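Long-range contacts in aldose 1-epimerase (Caenorhabditis elegans, PDB 1LUR), which probably interconverts the alpha and beta anomers of aldose sugars such as galactose: residues F124-N129 with A139-T144; P164-L169 with P317-R322; I265-T270 with I331-S336. All blocks are in the same frame, centred on the assembly; numbering follows the deposited sequence.

Contacts 1 and 3 belong to one large antiparallel sheet: contact 1 pairs strands 121-129 and 138-147 toward one end of the strand order, and contact 3 pairs 327-337 with 265-271 further across it. Contact 1 is mostly buried with an exposed R127, contact 3 only partly buried. Each has an apolar face and a more polar one, which carries charge in contact 1 (R127, K140, D142) and mainly hydroxyls in contact 3. Contact 2, a two-stranded ladder between loop-rich segments, is buried and mostly aliphatic. It packs directly on contact 1, where I141 CG2 lies 3.8 Å from L169 CD1, whereas contact 3 stays about 7 Å from either at the nearest atoms.

Contact 1 (F124-N129 with A139-T144); sequences FSVRAN and AKIDVT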
ATOM      1  N   PHE A 124      -7.657 -12.827  -5.820  1.00 30.59           N
ATOM      2  CA  PHE A 124      -8.253 -12.050  -6.901  1.00 30.38           C
ATOM      3  C   PHE A 124      -7.301 -12.072  -8.082  1.00 30.35           C
ATOM      4  O   PHE A 124      -6.089 -12.173  -7.907  1.00 27.80           O
ATOM      5  CB  PHE A 124      -8.447 -10.588  -6.493  1.00 28.93           C
ATOM      6  CG  PHE A 124      -9.321 -10.392  -5.292  1.00 30.35           C
ATOM      7  CD1 PHE A 124      -8.770 -10.040  -4.067  1.00 28.63           C
ATOM      8  CD2 PHE A 124     -10.704 -10.529  -5.391  1.00 31.82           C
ATOM      9  CE1 PHE A 124      -9.581  -9.823  -2.954  1.00 30.58           C
ATOM     10  CE2 PHE A 124     -11.525 -10.316  -4.287  1.00 31.13           C
ATOM     11  CZ  PHE A 124     -10.961  -9.961  -3.064  1.00 30.36           C
ATOM     12  N   SER A 125      -7.845 -11.974  -9.289  1.00 29.87           N
ATOM     13  CA  SER A 125      -7.004 -11.980 -10.474  1.00 29.68           C
ATOM     14  C   SER A 125      -7.540 -10.946 -11.452  1.00 29.55           C
ATOM     15  O   SER A 125      -8.723 -10.624 -11.432  1.00 29.64           O
ATOM     16  CB  SER A 125      -6.992 -13.362 -11.124  1.00 30.85           C
ATOM     17  OG  SER A 125      -6.049 -13.404 -12.187  1.00 31.11           O
ATOM     18  N   VAL A 126      -6.656 -10.410 -12.286  1.00 27.68           N
ATOM     19  CA  VAL A 126      -7.045  -9.410 -13.270  1.00 28.81           C
ATOM     20  C   VAL A 126      -5.961  -9.292 -14.332  1.00 28.07           C
ATOM     21  O   VAL A 126      -4.789  -9.572 -14.073  1.00 28.39           O
ATOM     22  CB  VAL A 126      -7.259  -8.026 -12.612  1.00 27.34           C
ATOM     23  CG1 VAL A 126      -5.922  -7.424 -12.195  1.00 25.78           C
ATOM     24  CG2 VAL A 126      -7.995  -7.102 -13.575  1.00 29.42           C
ATOM     25  N   ARG A 127      -6.357  -8.890 -15.533  1.00 27.75           N
ATOM     26  CA  ARG A 127      -5.414  -8.736 -16.627  1.00 28.77           C
ATOM     27  C   ARG A 127      -5.378  -7.278 -17.037  1.00 27.78           C
ATOM     28  O   ARG A 127      -6.380  -6.572 -16.940  1.00 28.14           O
ATOM     29  CB  ARG A 127      -5.837  -9.581 -17.831  1.00 29.00           C
ATOM     30  CG  ARG A 127      -5.756 -11.072 -17.616  1.00 31.74           C
ATOM     31  CD  ARG A 127      -6.376 -11.808 -18.801  1.00 36.43           C
ATOM     32  NE  ARG A 127      -6.195 -13.250 -18.704  1.00 38.84           N
ATOM     33  CZ  ARG A 127      -5.043 -13.874 -18.918  1.00 39.82           C
ATOM     34  NH1 ARG A 127      -3.958 -13.182 -19.252  1.00 39.06           N
ATOM     35  NH2 ARG A 127      -4.976 -15.192 -18.785  1.00 41.67           N
ATOM     36  N   ALA A 128      -4.218  -6.834 -17.503  1.00 27.15           N
ATOM     37  CA  ALA A 128      -4.052  -5.455 -17.932  1.00 27.11           C
ATOM     38  C   ALA A 128      -2.983  -5.370 -19.019  1.00 27.06           C
ATOM     39  O   ALA A 128      -1.949  -6.029 -18.935  1.00 27.17           O
ATOM     40  CB  ALA A 128      -3.658  -4.584 -16.738  1.00 26.72           C
ATOM     41  N   ASN A 129      -3.252  -4.567 -20.046  1.00 25.31           N
ATOM     42  CA  ASN A 129      -2.323  -4.381 -21.150  1.00 25.70           C
ATOM     43  C   ASN A 129      -2.259  -2.899 -21.498  1.00 25.94           C
ATOM     44  O   ASN A 129      -2.999  -2.091 -20.936  1.00 25.85           O
ATOM     45  CB  ASN A 129      -2.751  -5.186 -22.387  1.00 27.44           C
ATOM     46  CG  ASN A 129      -4.142  -4.829 -22.870  1.00 29.30           C
ATOM     47  OD1 ASN A 129      -4.621  -3.715 -22.664  1.00 29.91           O
ATOM     48  ND2 ASN A 129      -4.797  -5.783 -23.538  1.00 33.48           N
ATOM     49  N   ALA A 139      -0.039  -8.088 -18.448  1.00 28.64           N
ATOM     50  CA  ALA A 139       0.224  -8.864 -17.252  1.00 27.54           C
ATOM     51  C   ALA A 139      -1.044  -9.452 -16.676  1.00 28.30           C
ATOM     52  O   ALA A 139      -2.125  -8.869 -16.783  1.00 27.72           O
ATOM     53  CB  ALA A 139       0.904  -7.993 -16.199  1.00 28.66           C
ATOM     54  N   LYS A 140      -0.899 -10.630 -16.087  1.00 26.42           N
ATOM     55  CA  LYS A 140      -2.006 -11.328 -15.464  1.00 27.74           C
ATOM     56  C   LYS A 140      -1.585 -11.216 -14.004  1.00 27.12           C
ATOM     57  O   LYS A 140      -0.567 -11.781 -13.610  1.00 25.87           O
ATOM     58  CB  LYS A 140      -2.057 -12.795 -15.895  1.00 28.73           C
ATOM     59  CG  LYS A 140      -3.191 -13.558 -15.225  1.00 33.99           C
ATOM     60  CD  LYS A 140      -3.206 -15.023 -15.615  1.00 37.34           C
ATOM     61  CE  LYS A 140      -4.221 -15.782 -14.773  1.00 39.53           C
ATOM     62  NZ  LYS A 140      -3.893 -15.705 -13.322  1.00 39.91           N
ATOM     63  N   ILE A 141      -2.348 -10.464 -13.223  1.00 26.72           N
ATOM     64  CA  ILE A 141      -2.033 -10.274 -11.819  1.00 27.93           C
ATOM     65  C   ILE A 141      -2.971 -10.994 -10.865  1.00 29.86           C
ATOM     66  O   ILE A 141      -4.190 -10.958 -11.032  1.00 30.47           O
ATOM     67  CB  ILE A 141      -2.040  -8.761 -11.452  1.00 26.42           C
ATOM     68  CG1 ILE A 141      -1.061  -7.995 -12.345  1.00 27.69           C
ATOM     69  CG2 ILE A 141      -1.618  -8.560 -10.006  1.00 23.57           C
ATOM     70  CD1 ILE A 141      -1.710  -7.322 -13.530  1.00 26.74           C
ATOM     71  N   ASP A 142      -2.382 -11.639  -9.860  1.00 29.75           N
ATOM     72  CA  ASP A 142      -3.132 -12.370  -8.853  1.00 29.77           C
ATOM     73  C   ASP A 142      -2.687 -11.894  -7.476  1.00 28.23           C
ATOM     74  O   ASP A 142      -1.495 -11.863  -7.177  1.00 25.50           O
ATOM     75  CB  ASP A 142      -2.892 -13.876  -8.998  1.00 35.89           C
ATOM     76  CG  ASP A 142      -3.719 -14.490 -10.112  1.00 40.69           C
ATOM     77  OD1 ASP A 142      -3.615 -14.026 -11.270  1.00 43.01           O
ATOM     78  OD2 ASP A 142      -4.482 -15.440  -9.826  1.00 46.77           O
ATOM     79  N   VAL A 143      -3.657 -11.506  -6.653  1.00 26.12           N
ATOM     80  CA  VAL A 143      -3.388 -11.027  -5.306  1.00 27.18           C
ATOM     81  C   VAL A 143      -4.171 -11.860  -4.300  1.00 28.30           C
ATOM     82  O   VAL A 143      -5.372 -12.097  -4.478  1.00 29.61           O
ATOM     83  CB  VAL A 143      -3.796  -9.547  -5.156  1.00 25.81           C
ATOM     84  CG1 VAL A 143      -3.868  -9.165  -3.684  1.00 31.28           C
ATOM     85  CG2 VAL A 143      -2.792  -8.667  -5.887  1.00 25.53           C
ATOM     86  N   THR A 144      -3.492 -12.295  -3.243  1.00 27.26           N
ATOM     87  CA  THR A 144      -4.142 -13.103  -2.220  1.00 25.90           C
ATOM     88  C   THR A 144      -4.023 -12.495  -0.834  1.00 25.91           C
ATOM     89  O   THR A 144      -2.981 -11.946  -0.471  1.00 26.51           O
ATOM     90  CB  THR A 144      -3.537 -14.531  -2.162  1.00 24.55           C
ATOM     91  OG1 THR A 144      -3.638 -15.154  -3.449  1.00 24.15           O
ATOM     92  CG2 THR A 144      -4.286 -15.389  -1.126  1.00 25.98           C
TER
HETATM   93  O   HOH W   1      -2.804 -10.221 -19.565  1.00 38.86           O
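S125 and D142 face each other as a non-hydrogen-bonded pair of an antiparallel ladder, and their side chains bond across it: S125 OG donates to D142 OD1 at 2.7 Å. The hydroxyl stands anti to the backbone N (chi1 -173°), which carries OG over to the aspartate, where it meets OD1 from above the carboxylate plane. K140 NZ reaches the same oxygen from the opposite face, on the syn side, in a salt bridge of 2.7 Å along its own strand. Serine suits the place because its hydroxyl, one bond beyond CB, reaches D142 OD1 directly across the pair.

The other face of the ladder is apolar and closely packed. V126 and I141 lie side by side, V126 CG1 being 4.2 Å from I141 CB, and W112 covers both together with F124. The small A128 and A139 continue this face. Beneath it the backbones hold in register through paired bonds such as I141 N to V126 O, 2.7 Å, while the A139 N to A128 O bond, at the end nearest the helical connection 130-133, is weak.

R127 and K140 form the looser, solvent-facing side. Their chains cross obliquely, and the lysine methylenes lie over one face of the guanidinium, with R127 NH2 3.6 Å from K140 CD. A water sits at the guanidinium edge and makes a weak bond to A139 O. The long flexible chains suit this outer side, since their aliphatic parts can pack while R127 NH1 meets the water and K140 NZ turns to D142.

Two donors on one aspartate oxygen, one of them cationic, would be expected to stabilise D142 as a carboxylate. The salt bridge also holds the K140 ammonium over its own strand, which may ease its closeness to the like-charged R127.

Contact 2 (P164-L169 with P317-R322); sequences PGLLAL and PDVSLR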
ATOM      1  N   PRO A 164       6.539  -7.995 -22.590  1.00 29.16           N
ATOM      2  CA  PRO A 164       7.409  -7.270 -21.656  1.00 27.32           C
ATOM      3  C   PRO A 164       6.838  -5.922 -21.235  1.00 25.85           C
ATOM      4  O   PRO A 164       6.323  -5.176 -22.061  1.00 24.04           O
ATOM      5  CB  PRO A 164       8.704  -7.087 -22.444  1.00 28.49           C
ATOM      6  CG  PRO A 164       8.670  -8.168 -23.463  1.00 31.32           C
ATOM      7  CD  PRO A 164       7.229  -8.220 -23.870  1.00 30.85           C
ATOM      8  N   GLY A 165       6.955  -5.604 -19.952  1.00 25.07           N
ATOM      9  CA  GLY A 165       6.439  -4.339 -19.468  1.00 24.26           C
ATOM     10  C   GLY A 165       6.951  -4.031 -18.075  1.00 22.32           C
ATOM     11  O   GLY A 165       7.959  -4.583 -17.640  1.00 22.14           O
ATOM     12  N   LEU A 166       6.248  -3.152 -17.378  1.00 19.78           N
ATOM     13  CA  LEU A 166       6.633  -2.769 -16.027  1.00 19.11           C
ATOM     14  C   LEU A 166       5.528  -3.146 -15.044  1.00 17.42           C
ATOM     15  O   LEU A 166       4.350  -3.085 -15.380  1.00 20.37           O
ATOM     16  CB  LEU A 166       6.875  -1.251 -15.967  1.00 18.92           C
ATOM     17  CG  LEU A 166       7.951  -0.637 -16.874  1.00 21.76           C
ATOM     18  CD1 LEU A 166       7.758   0.865 -16.977  1.00 22.18           C
ATOM     19  CD2 LEU A 166       9.339  -0.962 -16.321  1.00 21.81           C
ATOM     20  N   LEU A 167       5.909  -3.567 -13.843  1.00 21.36           N
ATOM     21  CA  LEU A 167       4.931  -3.933 -12.825  1.00 20.09           C
ATOM     22  C   LEU A 167       5.537  -3.712 -11.442  1.00 21.59           C
ATOM     23  O   LEU A 167       6.544  -4.330 -11.065  1.00 21.10           O
ATOM     24  CB  LEU A 167       4.458  -5.388 -12.963  1.00 20.59           C
ATOM     25  CG  LEU A 167       3.187  -5.687 -12.143  1.00 22.13           C
ATOM     26  CD1 LEU A 167       1.973  -5.086 -12.838  1.00 20.02           C
ATOM     27  CD2 LEU A 167       2.995  -7.185 -11.980  1.00 22.45           C
ATOM     28  N   ALA A 168       4.929  -2.804 -10.695  1.00 19.82           N
ATOM     29  CA  ALA A 168       5.390  -2.485  -9.349  1.00 20.88           C
ATOM     30  C   ALA A 168       4.126  -2.184  -8.570  1.00 21.36           C
ATOM     31  O   ALA A 168       3.554  -1.097  -8.683  1.00 21.81           O
ATOM     32  CB  ALA A 168       6.315  -1.280  -9.389  1.00 18.76           C
ATOM     33  N   LEU A 169       3.679  -3.162  -7.788  1.00 21.14           N
ATOM     34  CA  LEU A 169       2.465  -2.998  -7.006  1.00 20.40           C
ATOM     35  C   LEU A 169       2.678  -2.636  -5.547  1.00 20.95           C
ATOM     36  O   LEU A 169       3.805  -2.560  -5.058  1.00 20.60           O
ATOM     37  CB  LEU A 169       1.666  -4.305  -7.041  1.00 20.28           C
ATOM     38  CG  LEU A 169       1.591  -5.070  -8.365  1.00 22.78           C
ATOM     39  CD1 LEU A 169       0.969  -6.444  -8.125  1.00 23.54           C
ATOM     40  CD2 LEU A 169       0.773  -4.271  -9.373  1.00 24.38           C
ATOM     41  N   PRO A 317      15.525   0.227  -8.508  1.00 28.50           N
ATOM     42  CA  PRO A 317      15.255  -1.152  -8.925  1.00 28.79           C
ATOM     43  C   PRO A 317      14.571  -1.310 -10.281  1.00 29.44           C
ATOM     44  O   PRO A 317      13.695  -0.524 -10.652  1.00 29.74           O
ATOM     45  CB  PRO A 317      14.385  -1.694  -7.788  1.00 29.22           C
ATOM     46  CG  PRO A 317      14.869  -0.942  -6.609  1.00 31.30           C
ATOM     47  CD  PRO A 317      15.010   0.472  -7.151  1.00 30.11           C
ATOM     48  N   ASP A 318      14.984  -2.335 -11.017  1.00 28.67           N
ATOM     49  CA  ASP A 318      14.419  -2.621 -12.328  1.00 28.70           C
ATOM     50  C   ASP A 318      13.062  -3.277 -12.063  1.00 27.19           C
ATOM     51  O   ASP A 318      13.017  -4.385 -11.533  1.00 27.77           O
ATOM     52  CB  ASP A 318      15.327  -3.606 -13.074  1.00 30.86           C
ATOM     53  CG  ASP A 318      14.842  -3.912 -14.482  1.00 34.17           C
ATOM     54  OD1 ASP A 318      13.627  -3.770 -14.754  1.00 31.42           O
ATOM     55  OD2 ASP A 318      15.683  -4.315 -15.317  1.00 35.02           O
ATOM     56  N   VAL A 319      11.961  -2.611 -12.412  1.00 23.75           N
ATOM     57  CA  VAL A 319      10.648  -3.208 -12.174  1.00 22.90           C
ATOM     58  C   VAL A 319      10.008  -3.805 -13.421  1.00 23.19           C
ATOM     59  O   VAL A 319       8.792  -3.935 -13.513  1.00 22.04           O
ATOM     60  CB  VAL A 319       9.648  -2.212 -11.512  1.00 23.72           C
ATOM     61  CG1 VAL A 319      10.157  -1.799 -10.140  1.00 21.08           C
ATOM     62  CG2 VAL A 319       9.436  -0.982 -12.400  1.00 24.06           C
ATOM     63  N   SER A 320      10.830  -4.192 -14.387  1.00 25.06           N
ATOM     64  CA  SER A 320      10.284  -4.778 -15.597  1.00 25.78           C
ATOM     65  C   SER A 320       9.792  -6.185 -15.270  1.00 26.32           C
ATOM     66  O   SER A 320      10.271  -6.818 -14.329  1.00 27.42           O
ATOM     67  CB  SER A 320      11.354  -4.847 -16.693  1.00 27.11           C
ATOM     68  OG  SER A 320      12.436  -5.668 -16.292  1.00 32.25           O
ATOM     69  N   LEU A 321       8.811  -6.647 -16.033  1.00 25.70           N
ATOM     70  CA  LEU A 321       8.228  -7.976 -15.873  1.00 26.30           C
ATOM     71  C   LEU A 321       8.250  -8.510 -17.301  1.00 27.34           C
ATOM     72  O   LEU A 321       7.553  -7.985 -18.172  1.00 26.49           O
ATOM     73  CB  LEU A 321       6.790  -7.894 -15.362  1.00 24.92           C
ATOM     74  CG  LEU A 321       6.061  -9.238 -15.289  1.00 26.07           C
ATOM     75  CD1 LEU A 321       6.830 -10.192 -14.360  1.00 25.61           C
ATOM     76  CD2 LEU A 321       4.642  -9.031 -14.781  1.00 26.17           C
ATOM     77  N   ARG A 322       9.056  -9.545 -17.537  1.00 27.27           N
ATOM     78  CA  ARG A 322       9.173 -10.129 -18.869  1.00 28.93           C
ATOM     79  C   ARG A 322       8.664 -11.567 -18.962  1.00 31.45           C
ATOM     80  O   ARG A 322       8.665 -12.300 -17.970  1.00 29.17           O
ATOM     81  CB  ARG A 322      10.635 -10.047 -19.303  1.00 28.79           C
ATOM     82  CG  ARG A 322      11.166  -8.620 -19.242  1.00 28.35           C
ATOM     83  CD  ARG A 322      12.665  -8.519 -19.471  1.00 29.26           C
ATOM     84  NE  ARG A 322      13.121  -7.136 -19.321  1.00 29.62           N
ATOM     85  CZ  ARG A 322      12.926  -6.174 -20.221  1.00 28.71           C
ATOM     86  NH1 ARG A 322      12.293  -6.433 -21.358  1.00 27.58           N
ATOM     87  NH2 ARG A 322      13.335  -4.938 -19.966  1.00 27.99           N
TER
HETATM   88  O   HOH W   2       8.402  -6.272 -11.868  1.00 24.52           O
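V319 breaks away from the sheet geometry just before S320 and L321, yet its carbonyl still reaches the partner segment: L167 N donates to V319 O at 2.9 Å, almost straight at 170°. The regular part of this small antiparallel ladder is the hydrogen-bonded pair G165 and L321, in which L321 N meets G165 O at 2.8 Å from above the carbonyl plane. Glycine probably suits that position because, without a side chain, its backbone can settle near the edge of the extended region (phi -167°, psi -160°).

Aliphatic groups close both sides. L167 and L321 run side by side, with L167 CD2 3.7 Å from L321 CD2, over Y327 and A159 of the large sheet. V319 divides its branches, CG1 against A168 CB and CG2 at 3.9 Å from L166 CD2. A valine fits because its two methyls serve two neighbours at once.

D318 shapes the approach. Its OD1 accepts from S320 N at 2.9 Å, an Asx turn, and also from S320 OG at 2.7 Å. At the other end R322 NH1 touches P164 CB while NH2 bridges to D85. Gripped by two donors of one serine, the carboxylate probably stiffens the bend leading into L321.

Contact 3 (I265-T270 with I331-S336); sequences IELSIT and IVYTFS
L267 CG stands anti to the backbone N (chi1 161°) and a chi2 of 65° turns CD1 toward the rings of Y333 and F335, both of which set CG anti to the carbonyl carbon, so that L267 CD1 meets the two aromatic residues across the strands. This is a regular antiparallel ladder within the large beta-sandwich sheet of the galactose mutarotase fold, joining strands 265-271 and 327-337. The methyl lies in the plane of the Y333 ring at its edge, L267 CD1 being 3.8 Å from Y333 CD2, and also 3.8 Å from F335 CE2.

I269 continues the apolar face beside Y333, with CD1 3.6 Å from Y333 CE2, and its CG2 packs on I331 CG2. I302 lies against L267 and I269, and W175 meets the Y333 ring, so this face belongs to the interior. Branched aliphatics suit it because their methyls lie alongside the Y333 ring and at its edge.

The opposite face is partly open and carries E266, S268, T270, T334 and S336, with V332 as its buried apolar member. Short hydroxyl residues stand side by side here: S268 OG lies 3.2 Å from T334 CB, while T334 OG1 turns to Q152 and T270 OG1 to S253 O. T270 CG2 presses on V332 CB at 3.4 Å, closer than carbons usually come.

Paired backbone bonds hold the register, T334 N to S268 O being nearly straight at 173°. At the E266 end a water donates to T334 O at 2.6 Å and lies 2.7 Å from S336 OG.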
ATOM      1  N   ILE A 265      -2.907  -1.667  20.655  1.00 44.35           N
ATOM      2  CA  ILE A 265      -2.759  -2.485  19.455  1.00 44.41           C
ATOM      3  C   ILE A 265      -1.460  -2.153  18.729  1.00 44.85           C
ATOM      4  O   ILE A 265      -1.100  -0.985  18.562  1.00 45.12           O
ATOM      5  CB  ILE A 265      -3.939  -2.281  18.474  1.00 44.16           C
ATOM      6  CG1 ILE A 265      -5.231  -2.820  19.096  1.00 43.38           C
ATOM      7  CG2 ILE A 265      -3.652  -2.989  17.150  1.00 42.41           C
ATOM      8  CD1 ILE A 265      -6.453  -2.607  18.237  1.00 42.17           C
ATOM      9  N   GLU A 266      -0.753  -3.191  18.303  1.00 44.54           N
ATOM     10  CA  GLU A 266       0.502  -3.004  17.597  1.00 44.70           C
ATOM     11  C   GLU A 266       0.475  -3.746  16.268  1.00 42.83           C
ATOM     12  O   GLU A 266      -0.173  -4.786  16.134  1.00 42.75           O
ATOM     13  CB  GLU A 266       1.663  -3.498  18.458  1.00 47.07           C
ATOM     14  CG  GLU A 266       3.017  -3.447  17.783  1.00 50.23           C
ATOM     15  CD  GLU A 266       4.153  -3.680  18.759  1.00 53.00           C
ATOM     16  OE1 GLU A 266       5.306  -3.851  18.310  1.00 53.90           O
ATOM     17  OE2 GLU A 266       3.890  -3.684  19.981  1.00 54.97           O
ATOM     18  N   LEU A 267       1.167  -3.184  15.283  1.00 41.11           N
ATOM     19  CA  LEU A 267       1.254  -3.757  13.947  1.00 37.63           C
ATOM     20  C   LEU A 267       2.720  -3.816  13.551  1.00 36.72           C
ATOM     21  O   LEU A 267       3.429  -2.814  13.644  1.00 35.64           O
ATOM     22  CB  LEU A 267       0.493  -2.884  12.944  1.00 39.53           C
ATOM     23  CG  LEU A 267       0.836  -3.084  11.465  1.00 39.31           C
ATOM     24  CD1 LEU A 267       0.427  -4.488  11.048  1.00 41.81           C
ATOM     25  CD2 LEU A 267       0.134  -2.044  10.603  1.00 40.73           C
ATOM     26  N   SER A 268       3.182  -4.990  13.133  1.00 34.60           N
ATOM     27  CA  SER A 268       4.568  -5.154  12.721  1.00 34.51           C
ATOM     28  C   SER A 268       4.515  -5.661  11.288  1.00 33.88           C
ATOM     29  O   SER A 268       3.632  -6.443  10.932  1.00 34.05           O
ATOM     30  CB  SER A 268       5.294  -6.169  13.610  1.00 36.28           C
ATOM     31  OG  SER A 268       4.859  -7.489  13.341  1.00 42.17           O
ATOM     32  N   ILE A 269       5.460  -5.220  10.471  1.00 32.15           N
ATOM     33  CA  ILE A 269       5.497  -5.636   9.075  1.00 31.17           C
ATOM     34  C   ILE A 269       6.848  -6.136   8.584  1.00 31.86           C
ATOM     35  O   ILE A 269       7.901  -5.658   8.999  1.00 30.98           O
ATOM     36  CB  ILE A 269       5.077  -4.461   8.148  1.00 29.79           C
ATOM     37  CG1 ILE A 269       3.616  -4.098   8.398  1.00 29.63           C
ATOM     38  CG2 ILE A 269       5.315  -4.826   6.685  1.00 28.90           C
ATOM     39  CD1 ILE A 269       3.156  -2.868   7.624  1.00 32.24           C
ATOM     40  N   THR A 270       6.795  -7.117   7.695  1.00 31.93           N
ATOM     41  CA  THR A 270       7.984  -7.698   7.101  1.00 31.68           C
ATOM     42  C   THR A 270       7.541  -7.832   5.647  1.00 30.41           C
ATOM     43  O   THR A 270       6.405  -8.219   5.368  1.00 30.48           O
ATOM     44  CB  THR A 270       8.347  -9.073   7.700  1.00 34.39           C
ATOM     45  OG1 THR A 270       9.628  -9.471   7.197  1.00 39.53           O
ATOM     46  CG2 THR A 270       7.324 -10.128   7.333  1.00 34.63           C
ATOM     47  N   ILE A 331       3.751  -9.310   1.719  1.00 25.80           N
ATOM     48  CA  ILE A 331       3.719  -8.368   2.825  1.00 25.04           C
ATOM     49  C   ILE A 331       3.053  -9.115   3.966  1.00 25.68           C
ATOM     50  O   ILE A 331       1.946  -9.631   3.801  1.00 25.71           O
ATOM     51  CB  ILE A 331       2.850  -7.137   2.500  1.00 22.91           C
ATOM     52  CG1 ILE A 331       3.311  -6.484   1.197  1.00 21.19           C
ATOM     53  CG2 ILE A 331       2.957  -6.131   3.622  1.00 23.93           C
ATOM     54  CD1 ILE A 331       2.389  -5.366   0.709  1.00 20.86           C
ATOM     55  N   VAL A 332       3.725  -9.192   5.112  1.00 26.25           N
ATOM     56  CA  VAL A 332       3.153  -9.888   6.257  1.00 25.12           C
ATOM     57  C   VAL A 332       2.882  -8.913   7.395  1.00 26.01           C
ATOM     58  O   VAL A 332       3.810  -8.303   7.925  1.00 25.90           O
ATOM     59  CB  VAL A 332       4.092 -11.006   6.768  1.00 25.95           C
ATOM     60  CG1 VAL A 332       3.419 -11.764   7.923  1.00 27.36           C
ATOM     61  CG2 VAL A 332       4.418 -11.960   5.634  1.00 26.68           C
ATOM     62  N   TYR A 333       1.605  -8.749   7.742  1.00 26.45           N
ATOM     63  CA  TYR A 333       1.210  -7.852   8.821  1.00 27.97           C
ATOM     64  C   TYR A 333       0.900  -8.707  10.043  1.00 30.68           C
ATOM     65  O   TYR A 333       0.051  -9.599   9.979  1.00 28.83           O
ATOM     66  CB  TYR A 333      -0.062  -7.066   8.475  1.00 28.20           C
ATOM     67  CG  TYR A 333       0.004  -6.221   7.229  1.00 29.75           C
ATOM     68  CD1 TYR A 333      -0.020  -6.807   5.967  1.00 30.49           C
ATOM     69  CD2 TYR A 333       0.056  -4.829   7.311  1.00 30.84           C
ATOM     70  CE1 TYR A 333       0.001  -6.029   4.817  1.00 33.20           C
ATOM     71  CE2 TYR A 333       0.078  -4.041   6.167  1.00 30.66           C
ATOM     72  CZ  TYR A 333       0.050  -4.645   4.927  1.00 32.42           C
ATOM     73  OH  TYR A 333       0.069  -3.873   3.788  1.00 34.79           O
ATOM     74  N   THR A 334       1.586  -8.443  11.148  1.00 31.24           N
ATOM     75  CA  THR A 334       1.351  -9.205  12.371  1.00 32.90           C
ATOM     76  C   THR A 334       0.707  -8.274  13.382  1.00 33.66           C
ATOM     77  O   THR A 334       1.240  -7.203  13.672  1.00 33.28           O
ATOM     78  CB  THR A 334       2.659  -9.751  12.977  1.00 32.86           C
ATOM     79  OG1 THR A 334       3.282 -10.647  12.051  1.00 28.25           O
ATOM     80  CG2 THR A 334       2.367 -10.503  14.271  1.00 34.83           C
ATOM     81  N   PHE A 335      -0.442  -8.682  13.913  1.00 35.86           N
ATOM     82  CA  PHE A 335      -1.154  -7.880  14.893  1.00 36.06           C
ATOM     83  C   PHE A 335      -0.962  -8.463  16.287  1.00 37.58           C
ATOM     84  O   PHE A 335      -1.055  -9.675  16.482  1.00 37.23           O
ATOM     85  CB  PHE A 335      -2.639  -7.820  14.537  1.00 35.11           C
ATOM     86  CG  PHE A 335      -2.900  -7.293  13.156  1.00 35.75           C
ATOM     87  CD1 PHE A 335      -2.985  -8.159  12.068  1.00 34.31           C
ATOM     88  CD2 PHE A 335      -3.004  -5.924  12.932  1.00 35.57           C
ATOM     89  CE1 PHE A 335      -3.164  -7.670  10.778  1.00 35.28           C
ATOM     90  CE2 PHE A 335      -3.184  -5.421  11.642  1.00 34.41           C
ATOM     91  CZ  PHE A 335      -3.263  -6.298  10.565  1.00 34.98           C
ATOM     92  N   SER A 336      -0.678  -7.591  17.248  1.00 39.03           N
ATOM     93  CA  SER A 336      -0.464  -8.009  18.628  1.00 40.52           C
ATOM     94  C   SER A 336      -0.779  -6.870  19.586  1.00 42.88           C
ATOM     95  O   SER A 336      -1.428  -5.890  19.213  1.00 42.68           O
ATOM     96  CB  SER A 336       0.991  -8.429  18.818  1.00 39.96           C
ATOM     97  OG  SER A 336       1.856  -7.320  18.619  1.00 39.55           O
TER
HETATM   98  O   HOH W   3       2.436  -6.854  15.977  1.00 34.20           O